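Local coordinates for mannitol dehydrogenase (Pseudomonas fluorescens, PDB 1LJ8), which binds NAD in a Rossmann-type domain and probably catalyses the NAD-dependent oxidation of mannitol at its second carbon, at residues T84-G89 / T94-I99; G36-H41 / G100-M105; R392-G397 / T457-S462. All blocks are in the same frame, centred on the assembly; numbering follows the deposited sequence.

Interaction 1: residues T84-G89 / T94-I99; sequences TLYELG and TEVRVI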
loop_
_atom_site.group_PDB
_atom_site.type_symbol
_atom_site.label_atom_id
_atom_site.label_comp_id
_atom_site.label_asym_id
_atom_site.label_seq_id
_atom_site.Cartn_x
_atom_site.Cartn_y
_atom_site.Cartn_z
ATOM N N THR A 84 -5.829 -5.607 -18.367
ATOM C CA THR A 84 -6.842 -4.571 -18.507
ATOM C C THR A 84 -6.922 -3.729 -17.230
ATOM O O THR A 84 -6.982 -4.272 -16.106
ATOM C CB THR A 84 -8.262 -5.197 -18.711
ATOM O OG1 THR A 84 -8.207 -6.229 -19.730
ATOM C CG2 THR A 84 -9.264 -4.141 -19.150
ATOM N N LEU A 85 -6.960 -2.420 -17.426
ATOM C CA LEU A 85 -7.182 -1.480 -16.333
ATOM C C LEU A 85 -8.684 -1.166 -16.474
ATOM O O LEU A 85 -9.123 -0.635 -17.503
ATOM C CB LEU A 85 -6.339 -0.242 -16.511
ATOM C CG LEU A 85 -6.551 0.704 -15.304
ATOM C CD1 LEU A 85 -5.234 1.250 -14.812
ATOM C CD2 LEU A 85 -7.456 1.805 -15.742
ATOM N N TYR A 86 -9.465 -1.494 -15.455
ATOM C CA TYR A 86 -10.925 -1.341 -15.510
ATOM C C TYR A 86 -11.326 -0.350 -14.425
ATOM O O TYR A 86 -11.402 -0.715 -13.240
ATOM C CB TYR A 86 -11.525 -2.726 -15.268
ATOM C CG TYR A 86 -13.041 -2.879 -15.370
ATOM C CD1 TYR A 86 -13.816 -1.947 -16.049
ATOM C CD2 TYR A 86 -13.673 -3.998 -14.825
ATOM C CE1 TYR A 86 -15.248 -2.135 -16.193
ATOM C CE2 TYR A 86 -15.072 -4.195 -14.969
ATOM C CZ TYR A 86 -15.830 -3.257 -15.657
ATOM O OH TYR A 86 -17.190 -3.471 -15.835
ATOM N N GLU A 87 -11.593 0.891 -14.838
ATOM C CA GLU A 87 -11.978 1.944 -13.891
ATOM C C GLU A 87 -13.445 1.806 -13.526
ATOM O O GLU A 87 -14.274 1.578 -14.386
ATOM C CB GLU A 87 -11.718 3.347 -14.497
ATOM C CG GLU A 87 -10.221 3.666 -14.754
ATOM C CD GLU A 87 -10.013 5.028 -15.390
ATOM O OE1 GLU A 87 -11.013 5.567 -15.937
ATOM O OE2 GLU A 87 -8.853 5.538 -15.367
ATOM N N LEU A 88 -13.762 1.900 -12.236
ATOM C CA LEU A 88 -15.149 1.764 -11.783
ATOM C C LEU A 88 -15.516 2.971 -10.918
ATOM O O LEU A 88 -14.812 3.283 -9.976
ATOM C CB LEU A 88 -15.298 0.477 -10.982
ATOM C CG LEU A 88 -14.987 -0.836 -11.720
ATOM C CD1 LEU A 88 -14.760 -1.975 -10.693
ATOM C CD2 LEU A 88 -16.131 -1.148 -12.657
ATOM N N GLY A 89 -16.597 3.663 -11.274
ATOM C CA GLY A 89 -17.019 4.834 -10.504
ATOM C C GLY A 89 -18.506 5.148 -10.757
ATOM O O GLY A 89 -19.071 4.644 -11.724
ATOM N N THR A 94 -15.411 6.885 -16.944
ATOM C CA THR A 94 -14.436 5.833 -16.699
ATOM C C THR A 94 -14.087 5.157 -18.022
ATOM O O THR A 94 -14.899 5.140 -18.948
ATOM C CB THR A 94 -15.040 4.755 -15.790
ATOM O OG1 THR A 94 -16.268 4.315 -16.366
ATOM C CG2 THR A 94 -15.323 5.292 -14.387
ATOM N N GLU A 95 -12.889 4.596 -18.121
ATOM C CA GLU A 95 -12.524 3.886 -19.334
ATOM C C GLU A 95 -12.054 2.485 -18.981
ATOM O O GLU A 95 -11.829 2.180 -17.807
ATOM C CB GLU A 95 -11.401 4.597 -20.098
ATOM C CG GLU A 95 -10.175 4.903 -19.246
ATOM C CD GLU A 95 -8.983 5.493 -20.041
ATOM O OE1 GLU A 95 -9.147 5.913 -21.217
ATOM O OE2 GLU A 95 -7.872 5.527 -19.459
ATOM N N VAL A 96 -11.974 1.647 -20.014
ATOM C CA VAL A 96 -11.478 0.274 -19.939
ATOM C C VAL A 96 -10.325 0.349 -20.929
ATOM O O VAL A 96 -10.510 0.684 -22.106
ATOM C CB VAL A 96 -12.502 -0.749 -20.437
ATOM C CG1 VAL A 96 -11.925 -2.172 -20.250
ATOM C CG2 VAL A 96 -13.777 -0.588 -19.684
ATOM N N ARG A 97 -9.129 0.024 -20.454
ATOM C CA ARG A 97 -7.937 0.202 -21.252
ATOM C C ARG A 97 -6.953 -0.936 -21.069
ATOM O O ARG A 97 -6.737 -1.381 -19.947
ATOM C CB ARG A 97 -7.265 1.502 -20.786
ATOM C CG ARG A 97 -5.865 1.743 -21.339
ATOM C CD ARG A 97 -5.295 3.092 -20.797
ATOM N NE ARG A 97 -6.033 4.238 -21.355
ATOM C CZ ARG A 97 -5.913 4.664 -22.614
ATOM N NH1 ARG A 97 -5.086 4.070 -23.481
ATOM N NH2 ARG A 97 -6.692 5.666 -23.047
ATOM N N VAL A 98 -6.381 -1.404 -22.175
ATOM C CA VAL A 98 -5.349 -2.421 -22.102
ATOM C C VAL A 98 -4.001 -1.700 -21.862
ATOM O O VAL A 98 -3.648 -0.770 -22.592
ATOM C CB VAL A 98 -5.284 -3.238 -23.411
ATOM C CG1 VAL A 98 -4.029 -4.121 -23.369
ATOM C CG2 VAL A 98 -6.560 -4.117 -23.509
ATOM N N ILE A 99 -3.253 -2.129 -20.839
ATOM C CA ILE A 99 -1.988 -1.506 -20.458
ATOM C C ILE A 99 -0.841 -2.357 -20.991
ATOM O O ILE A 99 -0.844 -3.581 -20.782
ATOM C CB ILE A 99 -1.875 -1.424 -18.909
ATOM C CG1 ILE A 99 -3.035 -0.556 -18.360
ATOM C CG2 ILE A 99 -0.498 -0.852 -18.507
ATOM C CD1 ILE A 99 -2.934 0.979 -18.768
HETATM O O HOH W 1 -7.886 6.975 -17.187
HETATM O O HOH W 2 -14.735 1.492 -17.113
#
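A beta hairpin, part of the main sheet of the Rossmann domain, joins T84-E87 to V96-I99. L85 and R97 face each other as a hydrogen-bonded antiparallel pair: L85 N reaches R97 O at 2.7 Å, almost straight at 175°, and R97 N returns to L85 O at 3.0 Å. Toward the turn, E87 N donates to E95 O (3.2 Å). E87 then uses its side chain as well, OE1 taking E95 N at 3.0 Å from above the carboxylate plane, a task for which the long acid is well suited. The two glutamates bring OE2 of E87 within 4.2 Å of OE2 of E95. R97, gripping E95 side-on through NE and NH2, R231 on E87 and K16 on E95 probably offset this like charge. On the sheet face opposite L85 and R97, CG2 of T84 presses tightly on V96 CG1 (3.5 Å), and Y86, its CG anti to the backbone N (chi1 -176°), lays CD1 beside V96 CG2 at 3.9 Å. Beta-branched T84 and V96 suit a strand and fit closely, while the broad Y86 ring reaches helix 238-248, which also meets V96. Helix 42-50 packs on L85, R97 and I99, while strand 256-258 flanks strand 83-87.

Interaction 2: residues G36-H41 / G100-M105; sequences GFHRAH and GSISDM. With NAD (nicotinamide-adenine-dinucleotide), chain B.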
loop_
_atom_site.group_PDB
_atom_site.type_symbol
_atom_site.label_atom_id
_atom_site.label_comp_id
_atom_site.label_asym_id
_atom_site.label_seq_id
_atom_site.Cartn_x
_atom_site.Cartn_y
_atom_site.Cartn_z
ATOM N N GLY A 36 -1.919 -5.132 -7.398
ATOM C CA GLY A 36 -2.886 -4.274 -8.051
ATOM C C GLY A 36 -2.439 -2.826 -8.135
ATOM O O GLY A 36 -2.473 -2.201 -9.196
ATOM N N PHE A 37 -1.986 -2.268 -7.018
ATOM C CA PHE A 37 -1.649 -0.842 -7.024
ATOM C C PHE A 37 -0.573 -0.440 -8.007
ATOM O O PHE A 37 -0.692 0.567 -8.705
ATOM C CB PHE A 37 -1.249 -0.363 -5.612
ATOM C CG PHE A 37 -1.051 1.118 -5.537
ATOM C CD1 PHE A 37 -2.111 2.001 -5.822
ATOM C CD2 PHE A 37 0.193 1.634 -5.252
ATOM C CE1 PHE A 37 -1.885 3.407 -5.814
ATOM C CE2 PHE A 37 0.444 3.013 -5.236
ATOM C CZ PHE A 37 -0.599 3.910 -5.521
ATOM N N HIS A 38 0.483 -1.232 -8.096
ATOM C CA HIS A 38 1.525 -0.888 -9.058
ATOM C C HIS A 38 0.940 -0.769 -10.456
ATOM O O HIS A 38 1.254 0.150 -11.215
ATOM C CB HIS A 38 2.614 -1.994 -9.115
ATOM C CG HIS A 38 3.521 -1.845 -10.294
ATOM N ND1 HIS A 38 4.428 -0.805 -10.392
ATOM C CD2 HIS A 38 3.607 -2.543 -11.454
ATOM C CE1 HIS A 38 5.028 -0.871 -11.573
ATOM N NE2 HIS A 38 4.547 -1.912 -12.236
ATOM N N ARG A 39 0.076 -1.715 -10.797
ATOM C CA ARG A 39 -0.498 -1.741 -12.129
ATOM C C ARG A 39 -1.483 -0.614 -12.404
ATOM O O ARG A 39 -1.563 -0.119 -13.544
ATOM C CB ARG A 39 -1.206 -3.108 -12.357
ATOM C CG ARG A 39 -0.178 -4.283 -12.248
ATOM C CD ARG A 39 -0.813 -5.555 -12.826
ATOM N NE ARG A 39 -1.958 -5.965 -11.997
ATOM C CZ ARG A 39 -3.005 -6.655 -12.464
ATOM N NH1 ARG A 39 -3.040 -7.008 -13.755
ATOM N NH2 ARG A 39 -4.024 -6.978 -11.639
ATOM N N ALA A 40 -2.241 -0.228 -11.385
ATOM C CA ALA A 40 -3.251 0.840 -11.562
ATOM C C ALA A 40 -2.661 2.234 -11.469
ATOM O O ALA A 40 -3.341 3.222 -11.836
ATOM C CB ALA A 40 -4.333 0.706 -10.462
ATOM N N HIS A 41 -1.425 2.320 -11.000
ATOM C CA HIS A 41 -0.812 3.622 -10.732
ATOM C C HIS A 41 0.484 3.828 -11.489
ATOM O O HIS A 41 0.469 4.469 -12.523
ATOM C CB HIS A 41 -0.641 3.742 -9.195
ATOM C CG HIS A 41 -0.190 5.090 -8.720
ATOM N ND1 HIS A 41 1.138 5.395 -8.530
ATOM C CD2 HIS A 41 -0.898 6.209 -8.395
ATOM C CE1 HIS A 41 1.239 6.651 -8.104
ATOM N NE2 HIS A 41 0.017 7.167 -8.025
ATOM N N GLY A 100 0.132 -1.713 -21.654
ATOM C CA GLY A 100 1.256 -2.456 -22.208
ATOM C C GLY A 100 2.622 -2.076 -21.672
ATOM O O GLY A 100 3.645 -2.489 -22.234
ATOM N N SER A 101 2.657 -1.332 -20.561
ATOM C CA SER A 101 3.947 -0.879 -20.015
ATOM C C SER A 101 4.766 -1.891 -19.213
ATOM O O SER A 101 5.909 -1.607 -18.872
ATOM C CB SER A 101 3.690 0.373 -19.177
ATOM O OG SER A 101 2.726 0.049 -18.191
ATOM N N ILE A 102 4.191 -3.069 -18.913
ATOM C CA ILE A 102 4.958 -4.107 -18.209
ATOM C C ILE A 102 5.276 -5.121 -19.325
ATOM O O ILE A 102 4.363 -5.614 -20.015
ATOM C CB ILE A 102 4.135 -4.780 -17.105
ATOM C CG1 ILE A 102 3.849 -3.760 -15.994
ATOM C CG2 ILE A 102 4.916 -6.024 -16.512
ATOM C CD1 ILE A 102 2.960 -4.317 -14.848
ATOM N N SER A 103 6.571 -5.407 -19.491
ATOM C CA SER A 103 7.019 -6.331 -20.546
ATOM C C SER A 103 7.516 -7.693 -20.065
ATOM O O SER A 103 7.715 -8.596 -20.890
ATOM C CB SER A 103 8.096 -5.649 -21.403
ATOM O OG SER A 103 9.178 -5.173 -20.627
ATOM N N ASP A 104 7.699 -7.876 -18.761
ATOM C CA ASP A 104 8.148 -9.188 -18.259
ATOM C C ASP A 104 7.973 -9.151 -16.752
ATOM O O ASP A 104 7.668 -8.102 -16.193
ATOM C CB ASP A 104 9.642 -9.382 -18.562
ATOM C CG ASP A 104 10.086 -10.858 -18.529
ATOM O OD1 ASP A 104 11.289 -11.096 -18.800
ATOM O OD2 ASP A 104 9.253 -11.771 -18.258
HETATM N N MSE A 105 8.209 -10.291 -16.092
HETATM C CA MSE A 105 8.160 -10.365 -14.632
HETATM C C MSE A 105 9.033 -11.575 -14.260
HETATM O O MSE A 105 8.790 -12.675 -14.769
HETATM C CB MSE A 105 6.740 -10.579 -14.145
HETATM C CG MSE A 105 6.671 -10.680 -12.624
HETATM SE SE MSE A 105 4.876 -10.654 -12.021
HETATM C CE MSE A 105 5.211 -11.138 -10.116
HETATM P PA NAD B . -1.401 -6.789 -3.508
HETATM O O1A NAD B . -1.782 -7.688 -2.449
HETATM O O2A NAD B . -2.061 -6.780 -4.845
HETATM O O5B NAD B . 0.153 -6.950 -3.836
HETATM C C5B NAD B . 1.134 -6.841 -2.758
HETATM C C4B NAD B . 2.426 -7.205 -3.518
HETATM O O4B NAD B . 3.540 -7.082 -2.541
HETATM C C3B NAD B . 2.557 -8.701 -3.977
HETATM O O3B NAD B . 3.289 -8.678 -5.215
HETATM C C2B NAD B . 3.328 -9.352 -2.820
HETATM O O2B NAD B . 3.997 -10.549 -3.198
HETATM C C1B NAD B . 4.333 -8.262 -2.499
HETATM N N9A NAD B . 4.926 -8.333 -1.202
HETATM C C8A NAD B . 4.368 -8.499 0.050
HETATM N N7A NAD B . 5.266 -8.469 1.009
HETATM C C5A NAD B . 6.466 -8.274 0.341
HETATM C C6A NAD B . 7.757 -8.146 0.865
HETATM N N6A NAD B . 8.083 -8.174 2.158
HETATM N N1A NAD B . 8.803 -7.974 -0.031
HETATM C C2A NAD B . 8.580 -7.918 -1.406
HETATM N N3A NAD B . 7.304 -8.021 -1.947
HETATM C C4A NAD B . 6.279 -8.203 -1.014
HETATM O O3 NAD B . -1.469 -5.336 -2.874
HETATM P PN NAD B . -1.692 -3.891 -3.543
HETATM O O1N NAD B . -3.120 -3.564 -3.506
HETATM O O2N NAD B . -1.028 -3.911 -4.850
HETATM O O5D NAD B . -0.992 -2.929 -2.509
HETATM C C5D NAD B . 0.419 -3.031 -2.373
HETATM C C4D NAD B . 0.841 -1.809 -1.683
HETATM O O4D NAD B . 0.729 -0.612 -2.479
HETATM C C3D NAD B . 0.167 -1.458 -0.307
HETATM O O3D NAD B . 0.652 -2.267 0.758
HETATM C C2D NAD B . 0.398 0.035 -0.177
HETATM O O2D NAD B . 1.637 0.315 0.461
HETATM C C1D NAD B . 0.371 0.526 -1.647
HETATM N N1N NAD B . -0.917 1.107 -2.072
HETATM C C2N NAD B . -2.083 0.372 -2.355
HETATM C C3N NAD B . -3.227 1.069 -2.648
HETATM C C7N NAD B . -4.520 0.278 -2.925
HETATM O O7N NAD B . -5.574 0.929 -2.982
HETATM N N7N NAD B . -4.514 -1.035 -3.015
HETATM C C4N NAD B . -3.245 2.547 -2.647
HETATM C C5N NAD B . -2.025 3.244 -2.387
HETATM C C6N NAD B . -0.827 2.534 -2.089
#
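I102 meets H38 and R39 beneath the dinucleotide-binding turn of the Rossmann fold, where the glycine-rich loop after strand 27-32 runs into helix 36-40. The protein-to-protein contact is small: I102 CD1 touches the edge of the H38 imidazole near its plane, 3.9 Å from CD2, and approaches R39 CG at 4.1 Å. An isoleucine fits because its extended arm (chi2 177°) carries an apolar methyl to the edge of H38 and the aliphatic part of R39.

Away from I102, the same helical turn holds NAD. G36 N donates to O2A of the cofactor at 3.0 Å and F37 N to O2N at 2.9 Å, so this turn offers one backbone N-H to each phosphate. With no side chain, G36 lets the phosphates come close to the main chain. F37 supplies the flat wall: its CG stands anti to the backbone N (chi1 -173°), which puts one ring face under the nicotinamide, whose C5N lies 3.4 Å above the centre of the phenyl. CB of H41 covers the other face, toward the rim, and H41 NE2 is held in turn by Q263 O. D69, E133, D190 and T233 are among the residues that complete the cofactor's hydrogen bonds.

A second shell steadies the turn. The A40 N bond to G36 O (3.0 Å) closes the helical turn, R39 ties NE to G35 O and NH1 to W254 O, and H38 stacks on the ring of H31. Only one ring nitrogen of H38 is hydrogen-bonded: ND1 bonds Q42 OE1, whereas NE2, buried 3.9 Å from I102 CD1, has no hydrogen-bond partner in the model.

Interaction 3: residues R392-G397 / T457-S462; sequences RLIADG and TAIPNS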
loop_
_atom_site.group_PDB
_atom_site.type_symbol
_atom_site.label_atom_id
_atom_site.label_comp_id
_atom_site.label_asym_id
_atom_site.label_seq_id
_atom_site.Cartn_x
_atom_site.Cartn_y
_atom_site.Cartn_z
ATOM N N ARG A 392 -0.120 11.436 19.437
ATOM C CA ARG A 392 -0.265 12.886 19.541
ATOM C C ARG A 392 -1.425 13.201 20.495
ATOM O O ARG A 392 -1.367 14.134 21.295
ATOM C CB ARG A 392 -0.509 13.479 18.136
ATOM C CG ARG A 392 -0.912 14.965 18.102
ATOM C CD ARG A 392 0.230 15.864 18.687
ATOM N NE ARG A 392 -0.049 17.260 18.345
ATOM C CZ ARG A 392 0.308 17.827 17.184
ATOM N NH1 ARG A 392 0.973 17.132 16.267
ATOM N NH2 ARG A 392 -0.060 19.082 16.925
ATOM N N LEU A 393 -2.504 12.434 20.419
ATOM C CA LEU A 393 -3.620 12.701 21.327
ATOM C C LEU A 393 -3.188 12.469 22.776
ATOM O O LEU A 393 -3.534 13.249 23.674
ATOM C CB LEU A 393 -4.823 11.801 21.008
ATOM C CG LEU A 393 -5.391 11.916 19.573
ATOM C CD1 LEU A 393 -6.547 10.911 19.330
ATOM C CD2 LEU A 393 -5.899 13.349 19.371
ATOM N N ILE A 394 -2.394 11.426 22.996
ATOM C CA ILE A 394 -1.913 11.121 24.343
ATOM C C ILE A 394 -1.007 12.268 24.814
ATOM O O ILE A 394 -1.204 12.805 25.902
ATOM C CB ILE A 394 -1.142 9.783 24.370
ATOM C CG1 ILE A 394 -2.143 8.618 24.209
ATOM C CG2 ILE A 394 -0.345 9.642 25.733
ATOM C CD1 ILE A 394 -1.423 7.271 23.932
ATOM N N ALA A 395 -0.059 12.669 23.984
ATOM C CA ALA A 395 0.861 13.761 24.370
ATOM C C ALA A 395 0.152 15.071 24.638
ATOM O O ALA A 395 0.603 15.842 25.501
ATOM C CB ALA A 395 1.918 13.981 23.289
ATOM N N ASP A 396 -0.922 15.349 23.903
ATOM C CA ASP A 396 -1.635 16.597 24.076
ATOM C C ASP A 396 -2.672 16.559 25.190
ATOM O O ASP A 396 -3.236 17.603 25.524
ATOM C CB ASP A 396 -2.389 17.007 22.800
ATOM C CG ASP A 396 -1.484 17.467 21.678
ATOM O OD1 ASP A 396 -0.292 17.797 21.916
ATOM O OD2 ASP A 396 -1.996 17.514 20.547
ATOM N N GLY A 397 -2.960 15.369 25.721
ATOM C CA GLY A 397 -3.971 15.235 26.747
ATOM C C GLY A 397 -5.337 15.401 26.111
ATOM O O GLY A 397 -6.255 15.837 26.788
ATOM N N THR A 457 5.389 2.854 22.625
ATOM C CA THR A 457 5.506 2.880 24.083
ATOM C C THR A 457 4.612 3.857 24.836
ATOM O O THR A 457 4.545 3.792 26.062
ATOM C CB THR A 457 6.968 3.161 24.506
ATOM O OG1 THR A 457 7.398 4.393 23.925
ATOM C CG2 THR A 457 7.887 2.028 24.035
ATOM N N ALA A 458 3.935 4.749 24.132
ATOM C CA ALA A 458 3.025 5.705 24.783
ATOM C C ALA A 458 1.704 5.026 25.131
ATOM O O ALA A 458 1.236 5.120 26.265
ATOM C CB ALA A 458 2.750 6.903 23.880
ATOM N N ILE A 459 1.121 4.342 24.151
ATOM C CA ILE A 459 -0.158 3.634 24.327
ATOM C C ILE A 459 -0.237 2.713 25.573
ATOM O O ILE A 459 -1.125 2.867 26.402
ATOM C CB ILE A 459 -0.493 2.854 23.000
ATOM C CG1 ILE A 459 -1.159 3.821 21.999
ATOM C CG2 ILE A 459 -1.409 1.644 23.241
ATOM C CD1 ILE A 459 -1.168 3.241 20.553
ATOM N N PRO A 460 0.692 1.757 25.725
ATOM C CA PRO A 460 0.624 0.876 26.904
ATOM C C PRO A 460 0.867 1.582 28.227
ATOM O O PRO A 460 0.473 1.102 29.258
ATOM C CB PRO A 460 1.708 -0.173 26.622
ATOM C CG PRO A 460 2.684 0.577 25.757
ATOM C CD PRO A 460 1.746 1.311 24.806
ATOM N N ASN A 461 1.516 2.728 28.188
ATOM C CA ASN A 461 1.823 3.467 29.409
ATOM C C ASN A 461 0.855 4.607 29.684
ATOM O O ASN A 461 1.058 5.414 30.619
ATOM C CB ASN A 461 3.275 3.959 29.318
ATOM C CG ASN A 461 4.258 2.796 29.428
ATOM O OD1 ASN A 461 4.353 2.193 30.487
ATOM N ND2 ASN A 461 4.951 2.447 28.327
ATOM N N SER A 462 -0.205 4.677 28.875
ATOM C CA SER A 462 -1.211 5.720 29.023
ATOM C C SER A 462 -2.477 5.212 29.737
ATOM O O SER A 462 -3.282 4.475 29.160
ATOM C CB SER A 462 -1.580 6.272 27.652
ATOM O OG SER A 462 -2.701 7.130 27.749
#
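I394 links the last turn of helix 387-396 to the turn A458-S462, so that the Schellman-terminated end of one helix packs on the N-cap turn of helix 463-488 in the C-terminal domain. From its CA the side chain sets out toward the other segment, and CB splits into two arms. CG2 comes to 4.0 Å from S462 OG. CG1, placed anti to the carbonyl carbon (chi1 -72°), comes to 3.9 Å from the same oxygen, so the branch of the isoleucine straddles the serine hydroxyl without a polar bond to it. The chain stays extended at chi2, carrying CD1 against the turn: there it lies 3.9 Å from S462 CB, 4.0 Å from I459 CG1 and 4.2 Å from A458 CB. A beta-branched aliphatic residue suits the place because one arm leans on the serine while the other reaches past it. Replacing I394 with an alanine would probably leave a gap between the helix and the turn, depriving A458 and I459 of the methyl group they pack against.

Both backbones are well fixed around this contact. In the Schellman motif the glycine, G397, adopts the positive phi (73°) that residues with side chains tolerate poorly, and G397 N returns to I394 O at 3.1 Å. S462 is the N-cap of helix 463-488, and its OG takes F465 N, a role that a short hydroxyl side chain fills well. F465 also packs on I394 and I459. Across the turn, N461 ND2 donates in the carbonyl plane to T457 O at 2.7 Å, nearly straight at 176°.

How the interactions relate
Interactions 1 and 2 belong to one buried neighbourhood of the Rossmann domain. Both use strand 96-107, interaction 1 is nested along the chain within the loop closed by interaction 2, and the two touch where L85 CD1 packs on A40 CA at 3.8 Å. Their chemistry differs: the hairpin is knit by backbone bonds and charged side chains, whereas interaction 2 is a slight methyl contact behind a turn that binds NAD. Interaction 3 lies in the C-terminal domain, on the other side of the chain's centre, its centre about 44 Å and 41 Å from those of the other two. Only partly buried and away from the cofactor, it relies on a single aliphatic side chain.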